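PDB 3VV3: deseasin MCP-01 from Pseudoalteromonas sp., which degrades collagen as a bacterial serine protease of the subtilisin family, probably through a Ser-His-Asp charge relay. Local coordinates for residues Ser256-Pro259 and Tyr263-Tyr266; Thr107-Thr112 and Asn170-Gly175; Glu297-Ser302 and Thr317-Asn322; Leu284-Asp289 and Gln323-Ala328; Lys151-Met156 and Gln180-Ala185. One frame throughout, in Å; residues are numbered along the deposited sequence.

Interaction 1: Ser256-Pro259 and Tyr263-Tyr266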
# COMPACT_ATOMS: atom_id res chain seq x y z
N SER A 256 -2.58 -6.45 12.11
CA SER A 256 -3.41 -5.54 12.89
C SER A 256 -4.87 -5.67 12.49
O SER A 256 -5.23 -6.48 11.64
CB SER A 256 -2.92 -4.09 12.71
OG SER A 256 -3.53 -3.22 13.65
N THR A 257 -5.71 -4.86 13.13
CA THR A 257 -7.13 -4.81 12.85
C THR A 257 -7.45 -4.20 11.48
O THR A 257 -6.84 -3.20 11.09
CB THR A 257 -7.84 -3.93 13.90
OG1 THR A 257 -7.10 -2.71 14.05
CG2 THR A 257 -7.87 -4.63 15.26
N VAL A 258 -8.42 -4.78 10.78
CA VAL A 258 -9.04 -4.15 9.61
C VAL A 258 -10.57 -4.25 9.72
O VAL A 258 -11.08 -5.07 10.48
CB VAL A 258 -8.55 -4.74 8.27
CG1 VAL A 258 -7.04 -4.48 8.09
CG2 VAL A 258 -8.85 -6.24 8.20
N PRO A 259 -11.30 -3.42 8.96
CA PRO A 259 -12.76 -3.41 9.10
C PRO A 259 -13.43 -4.75 8.79
O PRO A 259 -12.82 -5.65 8.20
CB PRO A 259 -13.20 -2.34 8.09
CG PRO A 259 -12.00 -1.42 7.99
CD PRO A 259 -10.83 -2.37 8.05
N TYR A 263 -8.58 -9.20 10.58
CA TYR A 263 -7.20 -8.84 10.83
C TYR A 263 -6.42 -9.08 9.56
O TYR A 263 -6.77 -9.97 8.78
CB TYR A 263 -6.63 -9.67 12.00
CG TYR A 263 -7.51 -9.54 13.22
CD1 TYR A 263 -8.65 -10.33 13.37
CD2 TYR A 263 -7.25 -8.58 14.18
CE1 TYR A 263 -9.48 -10.20 14.46
CE2 TYR A 263 -8.08 -8.43 15.28
CZ TYR A 263 -9.19 -9.24 15.42
OH TYR A 263 -10.01 -9.08 16.52
N ALA A 264 -5.39 -8.28 9.33
CA ALA A 264 -4.59 -8.42 8.12
C ALA A 264 -3.17 -7.96 8.36
O ALA A 264 -2.90 -7.16 9.26
CB ALA A 264 -5.22 -7.63 6.98
N THR A 265 -2.26 -8.47 7.54
CA THR A 265 -0.85 -8.13 7.65
C THR A 265 -0.47 -7.18 6.52
O THR A 265 -0.66 -7.50 5.34
CB THR A 265 0.02 -9.40 7.61
OG1 THR A 265 -0.30 -10.22 8.73
CG2 THR A 265 1.50 -9.06 7.65
N TYR A 266 0.04 -6.00 6.89
CA TYR A 266 0.49 -4.99 5.93
C TYR A 266 1.96 -4.68 6.20
O TYR A 266 2.45 -4.86 7.32
CB TYR A 266 -0.26 -3.66 6.12
CG TYR A 266 -1.73 -3.59 5.78
CD1 TYR A 266 -2.49 -4.73 5.55
CD2 TYR A 266 -2.37 -2.36 5.72
CE1 TYR A 266 -3.85 -4.63 5.25
CE2 TYR A 266 -3.71 -2.25 5.43
CZ TYR A 266 -4.45 -3.38 5.19
OH TYR A 266 -5.79 -3.26 4.90
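Ser256 and Ala264 face each other as an antiparallel hydrogen-bonded pair, and this is the tight part of the contact. Ser256 N donates to Ala264 O at 3.0 Å. Ala264 N returns a bond to Ser256 O at 2.9 Å. Ser256 O is also approached by Tyr263 CA at 3.2 Å, a CA-H...O contact. Beside this ladder Val258 uses both its methyls. CG2 lies against the backbone of Tyr263. Val258 CG1 meets Ala264 CB at 3.8 Å and comes within 3.6 Å of the hydroxyl oxygen of Tyr266, OH. Both methyls touch the other strand, so the valine fills the angle between Ala264 and the far end of the Tyr266 ring.

The other side is looser. Thr257 and Tyr263 form the next, non-hydrogen-bonded pair, and their side chains diverge. Of the Thr257 side chain, CG2 meets the ring at a slant, Thr257 CG2 lying 3.8 Å from Tyr263 CE2. Tyr263 is partly exposed, and its ring also meets His57 edge-to-face. The polar ends of Ser256 and Thr257 turn instead to helix 105-114, where they bond to His108 O and Thr107 O. Tyr266 stacks on His108 and lies near the probable catalytic triad. The arrangement is that of a short beta hairpin, strands 254-258 and 262-266.

Interaction 2: Thr107-Thr112 and Asn170-Gly175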
# COMPACT_ATOMS: atom_id res chain seq x y z
N THR A 107 -7.74 1.81 10.11
CA THR A 107 -8.07 0.86 11.17
C THR A 107 -6.85 0.03 11.52
O THR A 107 -6.62 -0.31 12.68
CB THR A 107 -9.23 -0.04 10.74
OG1 THR A 107 -10.38 0.77 10.51
CG2 THR A 107 -9.55 -1.10 11.81
N HIS A 108 -6.06 -0.28 10.50
CA HIS A 108 -4.83 -1.04 10.70
C HIS A 108 -3.85 -0.27 11.59
O HIS A 108 -3.35 -0.81 12.58
CB HIS A 108 -4.20 -1.40 9.35
CG HIS A 108 -3.19 -2.50 9.43
ND1 HIS A 108 -1.88 -2.28 9.78
CD2 HIS A 108 -3.30 -3.84 9.21
CE1 HIS A 108 -1.22 -3.43 9.78
NE2 HIS A 108 -2.06 -4.39 9.44
N VAL A 109 -3.59 0.99 11.26
CA VAL A 109 -2.67 1.77 12.07
C VAL A 109 -3.25 1.98 13.48
O VAL A 109 -2.52 1.96 14.47
CB VAL A 109 -2.26 3.12 11.41
CG1 VAL A 109 -1.68 2.87 10.02
CG2 VAL A 109 -3.42 4.08 11.33
N SER A 110 -4.57 2.16 13.57
CA SER A 110 -5.21 2.30 14.88
C SER A 110 -4.98 1.09 15.79
O SER A 110 -4.69 1.24 16.98
CB SER A 110 -6.71 2.59 14.73
OG SER A 110 -6.92 3.82 14.06
N GLY A 111 -5.10 -0.11 15.23
CA GLY A 111 -4.87 -1.34 15.99
C GLY A 111 -3.45 -1.47 16.51
O GLY A 111 -3.21 -2.03 17.58
N THR A 112 -2.49 -0.95 15.75
CA THR A 112 -1.10 -0.98 16.20
C THR A 112 -0.88 -0.02 17.38
O THR A 112 -0.18 -0.34 18.34
CB THR A 112 -0.15 -0.66 15.03
OG1 THR A 112 -0.26 -1.71 14.05
CG2 THR A 112 1.31 -0.54 15.50
N ASN A 170 -0.93 10.56 14.52
CA ASN A 170 -0.36 9.56 13.64
C ASN A 170 -0.64 9.91 12.19
O ASN A 170 -1.81 10.04 11.78
CB ASN A 170 -0.93 8.19 13.97
CG ASN A 170 -0.30 7.09 13.14
OD1 ASN A 170 -0.70 6.83 12.01
ND2 ASN A 170 0.71 6.47 13.70
N ASN A 171 0.42 10.06 11.40
CA ASN A 171 0.29 10.43 10.00
C ASN A 171 0.97 9.43 9.08
O ASN A 171 2.10 9.65 8.63
CB ASN A 171 0.84 11.84 9.78
CG ASN A 171 0.17 12.86 10.67
OD1 ASN A 171 0.64 13.15 11.78
ND2 ASN A 171 -0.96 13.37 10.21
N SER A 172 0.27 8.32 8.84
CA SER A 172 0.76 7.24 7.98
C SER A 172 0.35 7.50 6.54
O SER A 172 -0.42 6.73 5.95
CB SER A 172 0.21 5.90 8.45
OG SER A 172 0.77 5.54 9.71
N TRP A 173 0.84 8.61 6.00
CA TRP A 173 0.51 9.04 4.66
C TRP A 173 1.60 9.97 4.17
O TRP A 173 2.39 10.48 4.95
CB TRP A 173 -0.86 9.75 4.61
CG TRP A 173 -1.03 10.91 5.58
CD1 TRP A 173 -1.50 10.84 6.87
CD2 TRP A 173 -0.77 12.30 5.33
NE1 TRP A 173 -1.53 12.09 7.43
CE2 TRP A 173 -1.09 13.00 6.51
CE3 TRP A 173 -0.29 13.01 4.23
CZ2 TRP A 173 -0.94 14.39 6.62
CZ3 TRP A 173 -0.15 14.39 4.34
CH2 TRP A 173 -0.47 15.06 5.52
N GLY A 174 1.64 10.19 2.86
CA GLY A 174 2.58 11.13 2.29
C GLY A 174 2.26 11.40 0.84
O GLY A 174 1.47 10.68 0.23
N GLY A 175 2.87 12.44 0.29
CA GLY A 175 2.70 12.77 -1.11
C GLY A 175 2.83 14.26 -1.34
O GLY A 175 2.66 15.05 -0.41
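Val109 packs against Asn170 and Ser172, where helix 105-114 lies over the end of strand 166-171. This is a helix-on-sheet contact of the subtilase alpha/beta fold, in which the strand belongs to the central parallel sheet. The closest backbones are those of Val109 and Ser172, with CA atoms 7.6 Å apart, so side chains alone bridge the interval.

The contacts across it are van der Waals in kind, with no hydrogen bond between the segments. Val109 splits its two methyls between two partners. Val109 CG1 rests on the serine, 3.6 Å from Ser172 OG and 3.9 Å from Ser172 CB. Val109 CG2 meets the amide oxygen Asn170 OD1 at 3.9 Å, the two side chains crossing at a slant. The carboxamide of Asn170 is brought against the valine because its CG stands opposite the backbone N (chi1 -176°). All three residues are buried.

The polar contacts run beside the valine. Ser172 OG has its strongest partner in Ser270 O, the backbone of the probable nucleophile, and the serine side chain also touches Asp50 of the same probable triad. The contact therefore borders the likely active site. In subtilisins the chain that follows this strand borders the substrate cleft, and the run from Ser172 to Gly175 probably does the same here.

The backbone turns sharply at this point. Ser172 is the centre of an inverse gamma turn, closed by a weak hydrogen bond of 3.1 Å from Trp173 N to Asn171 O.

Interaction 3: Glu297-Ser302 and Thr317-Asn322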
# COMPACT_ATOMS: atom_id res chain seq x y z
N GLU A 297 12.60 13.62 21.63
CA GLU A 297 14.01 13.27 21.84
C GLU A 297 14.14 12.03 22.70
O GLU A 297 15.07 11.23 22.52
CB GLU A 297 14.78 14.46 22.43
CG GLU A 297 14.91 15.62 21.46
CD GLU A 297 15.94 16.66 21.89
OE1 GLU A 297 16.17 16.81 23.11
OE2 GLU A 297 16.50 17.33 21.00
N LEU A 298 13.20 11.85 23.63
CA LEU A 298 13.21 10.66 24.47
C LEU A 298 12.96 9.39 23.66
O LEU A 298 13.63 8.37 23.84
CB LEU A 298 12.16 10.80 25.58
CG LEU A 298 12.05 9.62 26.54
CD1 LEU A 298 11.84 10.13 27.96
CD2 LEU A 298 10.92 8.70 26.13
N LEU A 299 11.99 9.45 22.75
CA LEU A 299 11.71 8.31 21.88
C LEU A 299 12.94 7.97 21.04
O LEU A 299 13.28 6.80 20.87
CB LEU A 299 10.49 8.61 21.00
CG LEU A 299 9.17 8.65 21.79
CD1 LEU A 299 8.05 9.35 20.98
CD2 LEU A 299 8.76 7.25 22.21
N MET A 300 13.61 9.00 20.54
CA MET A 300 14.82 8.81 19.74
C MET A 300 15.98 8.25 20.57
O MET A 300 16.61 7.26 20.19
CB MET A 300 15.23 10.13 19.09
CG MET A 300 14.24 10.57 18.00
SD MET A 300 14.47 12.27 17.43
CE MET A 300 16.08 12.18 16.63
N SER A 301 16.24 8.86 21.72
CA SER A 301 17.44 8.52 22.48
C SER A 301 17.30 7.19 23.22
O SER A 301 18.30 6.52 23.47
CB SER A 301 17.80 9.64 23.46
OG SER A 301 16.80 9.80 24.45
N SER A 302 16.07 6.81 23.56
CA SER A 302 15.84 5.59 24.32
C SER A 302 15.83 4.33 23.46
O SER A 302 15.81 3.22 23.99
CB SER A 302 14.55 5.66 25.13
OG SER A 302 13.41 5.65 24.29
N THR A 317 18.60 4.85 15.90
CA THR A 317 18.02 3.89 16.83
C THR A 317 16.70 3.31 16.32
O THR A 317 16.01 3.91 15.49
CB THR A 317 17.74 4.53 18.19
OG1 THR A 317 16.86 5.65 17.99
CG2 THR A 317 19.04 5.01 18.84
N ARG A 318 16.36 2.15 16.85
CA ARG A 318 15.08 1.50 16.60
C ARG A 318 14.28 1.57 17.89
O ARG A 318 14.80 1.30 18.97
CB ARG A 318 15.30 0.04 16.18
CG ARG A 318 14.02 -0.68 15.74
CD ARG A 318 13.40 -1.50 16.86
NE ARG A 318 14.31 -2.58 17.27
CZ ARG A 318 14.81 -2.72 18.50
NH1 ARG A 318 14.47 -1.87 19.46
NH2 ARG A 318 15.63 -3.73 18.76
N LEU A 319 13.00 1.96 17.77
CA LEU A 319 12.12 2.16 18.92
C LEU A 319 12.23 1.09 20.01
O LEU A 319 12.21 -0.11 19.73
CB LEU A 319 10.67 2.22 18.45
CG LEU A 319 9.57 2.40 19.50
CD1 LEU A 319 9.66 3.77 20.16
CD2 LEU A 319 8.21 2.19 18.85
N ASN A 320 12.34 1.54 21.26
CA ASN A 320 12.24 0.63 22.38
C ASN A 320 11.37 1.27 23.45
O ASN A 320 11.80 2.19 24.14
CB ASN A 320 13.61 0.29 22.96
CG ASN A 320 13.53 -0.81 23.99
OD1 ASN A 320 12.75 -0.73 24.94
ND2 ASN A 320 14.32 -1.87 23.79
N VAL A 321 10.13 0.79 23.57
CA VAL A 321 9.16 1.48 24.41
C VAL A 321 9.40 1.18 25.88
O VAL A 321 9.08 2.00 26.75
CB VAL A 321 7.70 1.20 23.99
CG1 VAL A 321 7.31 -0.26 24.21
CG2 VAL A 321 6.74 2.16 24.74
N ASN A 322 10.01 0.03 26.17
CA ASN A 322 10.38 -0.24 27.56
C ASN A 322 11.38 0.80 28.04
O ASN A 322 11.19 1.42 29.09
CB ASN A 322 10.97 -1.65 27.71
CG ASN A 322 11.31 -1.97 29.16
OD1 ASN A 322 10.48 -1.80 30.05
ND2 ASN A 322 12.54 -2.42 29.40
O HOH W 1 12.57 4.35 21.90
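Thr317 holds OG1 between its backbone N and carbonyl carbon (chi1 58°), and this turns the hydroxyl toward Met300 O. The bond is short, 2.7 Å from Thr317 OG1 to Met300 O. It lies in the carbonyl plane on a lone pair. A valine at this position would keep the bulk, but Met300 O would probably lose its hydroxyl donor and the last turn of the helix its tie to strand 317-318. Leu319 sends CG opposite its backbone N (chi1 179°). It then lies side by side with Leu299, Leu299 CD2 and Leu319 CD1 being 4.1 Å apart.

A water joins the two segments next to these contacts. It donates to Leu299 O and to Ser302 OG, and accepts from Asn320 N at 2.9 Å. Ser302 OG donates a hydrogen bond to Leu298 O at 2.8 Å. That carbonyl also takes Ser302 N, from the opposite face of its plane.

Asn320 is the N-cap of helix 321-327, bonding to Gln323 N. Its ND2 reaches Asp30, a calcium ligand. The two leucines are covered by helix 269-284, while Thr317 and Leu319 lean on strand 247-250, at the edge of the central sheet.

Interaction 4: Leu284-Asp289 and Gln323-Ala328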
# COMPACT_ATOMS: atom_id res chain seq x y z
N LEU A 284 3.25 9.09 27.61
CA LEU A 284 2.44 10.16 28.20
C LEU A 284 1.49 9.62 29.27
O LEU A 284 0.87 10.39 30.01
CB LEU A 284 1.67 10.91 27.12
CG LEU A 284 2.52 11.81 26.21
CD1 LEU A 284 1.69 12.28 25.01
CD2 LEU A 284 3.05 13.00 26.99
N SER A 285 1.35 8.30 29.35
CA SER A 285 0.55 7.71 30.43
C SER A 285 1.40 7.61 31.70
O SER A 285 0.87 7.40 32.80
CB SER A 285 -0.02 6.34 30.05
OG SER A 285 0.98 5.33 30.12
N VAL A 286 2.71 7.75 31.54
CA VAL A 286 3.66 7.66 32.66
C VAL A 286 4.18 9.05 33.08
O VAL A 286 4.35 9.33 34.27
CB VAL A 286 4.85 6.73 32.29
CG1 VAL A 286 5.96 6.81 33.32
CG2 VAL A 286 4.37 5.29 32.12
N ASN A 287 4.42 9.92 32.11
CA ASN A 287 4.93 11.26 32.39
C ASN A 287 4.30 12.30 31.48
O ASN A 287 4.82 12.58 30.39
CB ASN A 287 6.46 11.30 32.28
CG ASN A 287 7.05 12.64 32.75
OD1 ASN A 287 6.33 13.59 33.03
ND2 ASN A 287 8.38 12.71 32.84
N PRO A 288 3.19 12.89 31.92
CA PRO A 288 2.47 13.90 31.14
C PRO A 288 3.17 15.26 31.13
O PRO A 288 2.72 16.15 30.41
CB PRO A 288 1.14 14.03 31.88
CG PRO A 288 1.49 13.69 33.30
CD PRO A 288 2.51 12.59 33.19
N ASP A 289 4.25 15.41 31.89
CA ASP A 289 4.91 16.71 32.02
C ASP A 289 5.99 16.99 30.96
O ASP A 289 6.58 18.06 30.94
CB ASP A 289 5.48 16.89 33.43
CG ASP A 289 4.40 16.88 34.50
OD1 ASP A 289 3.32 17.46 34.24
OD2 ASP A 289 4.63 16.32 35.59
N GLN A 323 12.45 1.00 27.27
CA GLN A 323 13.45 1.99 27.67
C GLN A 323 12.87 3.40 27.69
O GLN A 323 13.29 4.24 28.49
CB GLN A 323 14.69 1.93 26.77
CG GLN A 323 15.89 2.68 27.35
CD GLN A 323 16.42 2.03 28.63
OE1 GLN A 323 16.64 0.82 28.68
NE2 GLN A 323 16.62 2.84 29.67
N ALA A 324 11.92 3.67 26.81
CA ALA A 324 11.29 4.98 26.78
C ALA A 324 10.57 5.25 28.10
O ALA A 324 10.69 6.33 28.67
CB ALA A 324 10.31 5.08 25.61
N LEU A 325 9.81 4.26 28.57
CA LEU A 325 9.08 4.39 29.83
C LEU A 325 10.05 4.53 31.00
O LEU A 325 9.82 5.33 31.91
CB LEU A 325 8.17 3.18 30.08
CG LEU A 325 6.75 3.23 29.51
CD1 LEU A 325 6.71 3.74 28.09
CD2 LEU A 325 6.05 1.90 29.65
N ILE A 326 11.11 3.74 30.99
CA ILE A 326 12.13 3.84 32.03
C ILE A 326 12.76 5.23 32.04
O ILE A 326 12.88 5.87 33.10
CB ILE A 326 13.23 2.78 31.83
CG1 ILE A 326 12.66 1.37 32.01
CG2 ILE A 326 14.41 3.03 32.77
CD1 ILE A 326 13.65 0.27 31.68
N ASP A 327 13.16 5.71 30.87
CA ASP A 327 13.80 7.01 30.77
C ASP A 327 12.85 8.16 31.09
O ASP A 327 13.29 9.26 31.41
CB ASP A 327 14.42 7.21 29.39
CG ASP A 327 15.62 6.30 29.15
OD1 ASP A 327 16.03 5.57 30.09
OD2 ASP A 327 16.16 6.32 28.02
N ALA A 328 11.54 7.91 31.02
CA ALA A 328 10.53 8.94 31.25
C ALA A 328 10.25 9.19 32.74
O ALA A 328 9.47 10.08 33.09
CB ALA A 328 9.25 8.59 30.54
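Asn287 and Ala328 bring their CA atoms within 6.2 Å of each other, where the loop after helix 269-284 passes the C-terminal end of helix 321-327. The amide of Asn287 makes the polar contact. Its ND2 donates to Ala328 O at 2.9 Å, a somewhat bent bond with an angle of 146° at the hydrogen. The CB atoms of the two residues lie 4.3 Å apart, and the bond thus spans a close, buried approach. The other end of the same amide serves its own loop. Asn287 OD1 accepts from Asp289 N at 3.0 Å and closes an Asx turn. With both ends gripped, the amide is probably held against turning.

A valine in place of Asn287 would probably leave Ala328 O without its amide donor and the turn at Asp289 without its acceptor.

The apolar contact lies beside it. Val286 CG2 meets Leu325 CG at 4.1 Å, the two side chains crossing at about a right angle. With CG1 opposite the backbone N (chi1 170°), CG2 stands beside that N and meets the leucine.

Around this seam, Leu325 and Ala328 also pack on Val283 of helix 269-284. Ala328 touches Leu298 of helix 292-301, and thus helix 321-327 rests against both of these helices.

Interaction 5: Lys151-Met156 and Gln180-Ala185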
# COMPACT_ATOMS: atom_id res chain seq x y z
N LYS A 151 -7.54 20.18 7.24
CA LYS A 151 -8.78 20.19 8.01
C LYS A 151 -8.67 19.23 9.19
O LYS A 151 -9.13 19.54 10.29
CB LYS A 151 -9.99 19.82 7.14
CG LYS A 151 -10.38 20.90 6.15
CD LYS A 151 -11.49 20.43 5.20
CE LYS A 151 -12.84 20.35 5.88
NZ LYS A 151 -13.91 19.98 4.89
N CYS A 152 -8.04 18.08 8.97
CA CYS A 152 -7.84 17.10 10.04
C CYS A 152 -6.93 17.64 11.14
O CYS A 152 -7.25 17.53 12.32
CB CYS A 152 -7.25 15.80 9.48
SG CYS A 152 -8.48 14.80 8.61
N ILE A 153 -5.80 18.20 10.75
CA ILE A 153 -4.87 18.75 11.73
C ILE A 153 -5.52 19.87 12.54
O ILE A 153 -5.46 19.87 13.77
CB ILE A 153 -3.55 19.22 11.08
CG1 ILE A 153 -2.87 18.04 10.39
CG2 ILE A 153 -2.63 19.86 12.13
CD1 ILE A 153 -1.79 18.43 9.39
N ASP A 154 -6.19 20.79 11.86
CA ASP A 154 -6.91 21.87 12.54
C ASP A 154 -7.95 21.31 13.51
O ASP A 154 -8.12 21.84 14.62
CB ASP A 154 -7.59 22.78 11.52
CG ASP A 154 -6.61 23.63 10.72
OD1 ASP A 154 -5.40 23.62 11.00
OD2 ASP A 154 -7.08 24.32 9.78
N TYR A 155 -8.66 20.26 13.10
CA TYR A 155 -9.68 19.65 13.96
C TYR A 155 -9.06 19.11 15.24
O TYR A 155 -9.57 19.35 16.34
CB TYR A 155 -10.41 18.52 13.22
CG TYR A 155 -11.34 17.68 14.07
CD1 TYR A 155 -12.61 18.13 14.41
CD2 TYR A 155 -10.97 16.40 14.48
CE1 TYR A 155 -13.48 17.36 15.17
CE2 TYR A 155 -11.84 15.61 15.25
CZ TYR A 155 -13.09 16.10 15.58
OH TYR A 155 -13.95 15.33 16.32
N MET A 156 -7.97 18.38 15.08
CA MET A 156 -7.27 17.79 16.22
C MET A 156 -6.72 18.87 17.15
O MET A 156 -6.79 18.75 18.38
CB MET A 156 -6.14 16.87 15.73
CG MET A 156 -6.62 15.69 14.88
SD MET A 156 -7.46 14.42 15.86
CE MET A 156 -7.84 13.23 14.58
N GLN A 180 3.05 25.49 2.23
CA GLN A 180 3.15 26.42 3.34
C GLN A 180 1.93 26.30 4.25
O GLN A 180 2.04 26.47 5.47
CB GLN A 180 3.27 27.87 2.83
CG GLN A 180 3.63 28.84 3.94
CD GLN A 180 4.97 28.51 4.58
OE1 GLN A 180 6.01 28.52 3.92
NE2 GLN A 180 4.95 28.22 5.88
N ALA A 181 0.77 26.03 3.66
CA ALA A 181 -0.45 25.87 4.44
C ALA A 181 -0.33 24.67 5.38
O ALA A 181 -0.75 24.73 6.53
CB ALA A 181 -1.67 25.71 3.53
N LEU A 182 0.25 23.58 4.88
CA LEU A 182 0.43 22.39 5.72
C LEU A 182 1.50 22.64 6.79
O LEU A 182 1.33 22.29 7.96
CB LEU A 182 0.76 21.16 4.87
CG LEU A 182 0.96 19.83 5.63
CD1 LEU A 182 -0.18 19.62 6.62
CD2 LEU A 182 1.03 18.67 4.63
N ALA A 183 2.61 23.26 6.39
CA ALA A 183 3.64 23.64 7.35
C ALA A 183 3.03 24.47 8.49
O ALA A 183 3.34 24.28 9.66
CB ALA A 183 4.75 24.42 6.66
N ASP A 184 2.16 25.41 8.11
CA ASP A 184 1.55 26.31 9.08
C ASP A 184 0.60 25.57 10.02
O ASP A 184 0.51 25.89 11.21
CB ASP A 184 0.79 27.43 8.37
CG ASP A 184 1.71 28.47 7.74
OD1 ASP A 184 2.94 28.41 7.94
OD2 ASP A 184 1.18 29.36 7.03
N ALA A 185 -0.13 24.59 9.48
CA ALA A 185 -1.03 23.80 10.30
C ALA A 185 -0.22 23.01 11.32
O ALA A 185 -0.61 22.87 12.49
CB ALA A 185 -1.86 22.87 9.43
O HOH W 2 -3.65 23.30 13.09
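Ile153 and Leu182 point their terminal methyls into each other, with the two side chains crossing at about a right angle. Ile153 CD1 and Leu182 CD1 are 3.4 Å apart, closer than methyl carbons usually sit. The spot is crowded, though the exact separation is doubtful. The end of Leu182 comes nearer to the isoleucine than its start.

The other branch of Ile153 has a different partner. CG2 stands opposite the backbone N, which lays it against Ala185. Ile153 CG2 is 3.6 Å from Ala185 O and 4.1 Å from Ala185 CB. The isoleucine therefore straddles the turn of helix between Leu182 and Ala185, one branch on each residue. Ala185 has only a methyl, and at this point the backbones come nearest, with Ile153 CA and Ala185 CA 6.5 Å apart.

Asp154 stands at the exposed margin. Its carboxylate comes alongside the alanine, with OD1 3.9 Å from Ala185 CB. No hydrogen bond links the two segments directly. A water does so instead, donating to Asp154 OD1 at 2.7 Å and to Ala185 O at 3.1 Å.

The two helix segments run nearly parallel, at 16°, with their axes 10.0 Å apart. Strand 166-171 joins the two helices in the chain, and each helix lies in a crossover between parallel strands of the sheet. Ile150 of helix 146-161 extends the contact by touching Leu182 and Ala185. Toward the central sheet, Ile153 packs on Ile49 of strand 45-50, and Cys152 is tied to strand 131-136 by its disulfide with Cys135.

Interactions 1 and 2 lie together by the probable catalytic triad, their centres about 12 Å apart. They touch through helix 105-114, where His108 NE2 meets Ala264 O at 2.9 Å. Interaction 5 lies on the central sheet, about 17 Å from interaction 2 between centres. The two meet where Trp173 CH2 comes within 4.0 Å of Leu182 CD2. Interactions 3 and 4 form a second group, about 11 Å apart between centres, and both use helix 321-327. Ser302 OG comes within 3.3 Å of Ala324 CA there. The Asn320 side chain of interaction 3 is about 4 Å from a calcium ion. Interactions 1 and 4 are on opposite sides of the chain's centre, about 28 Å apart between centres.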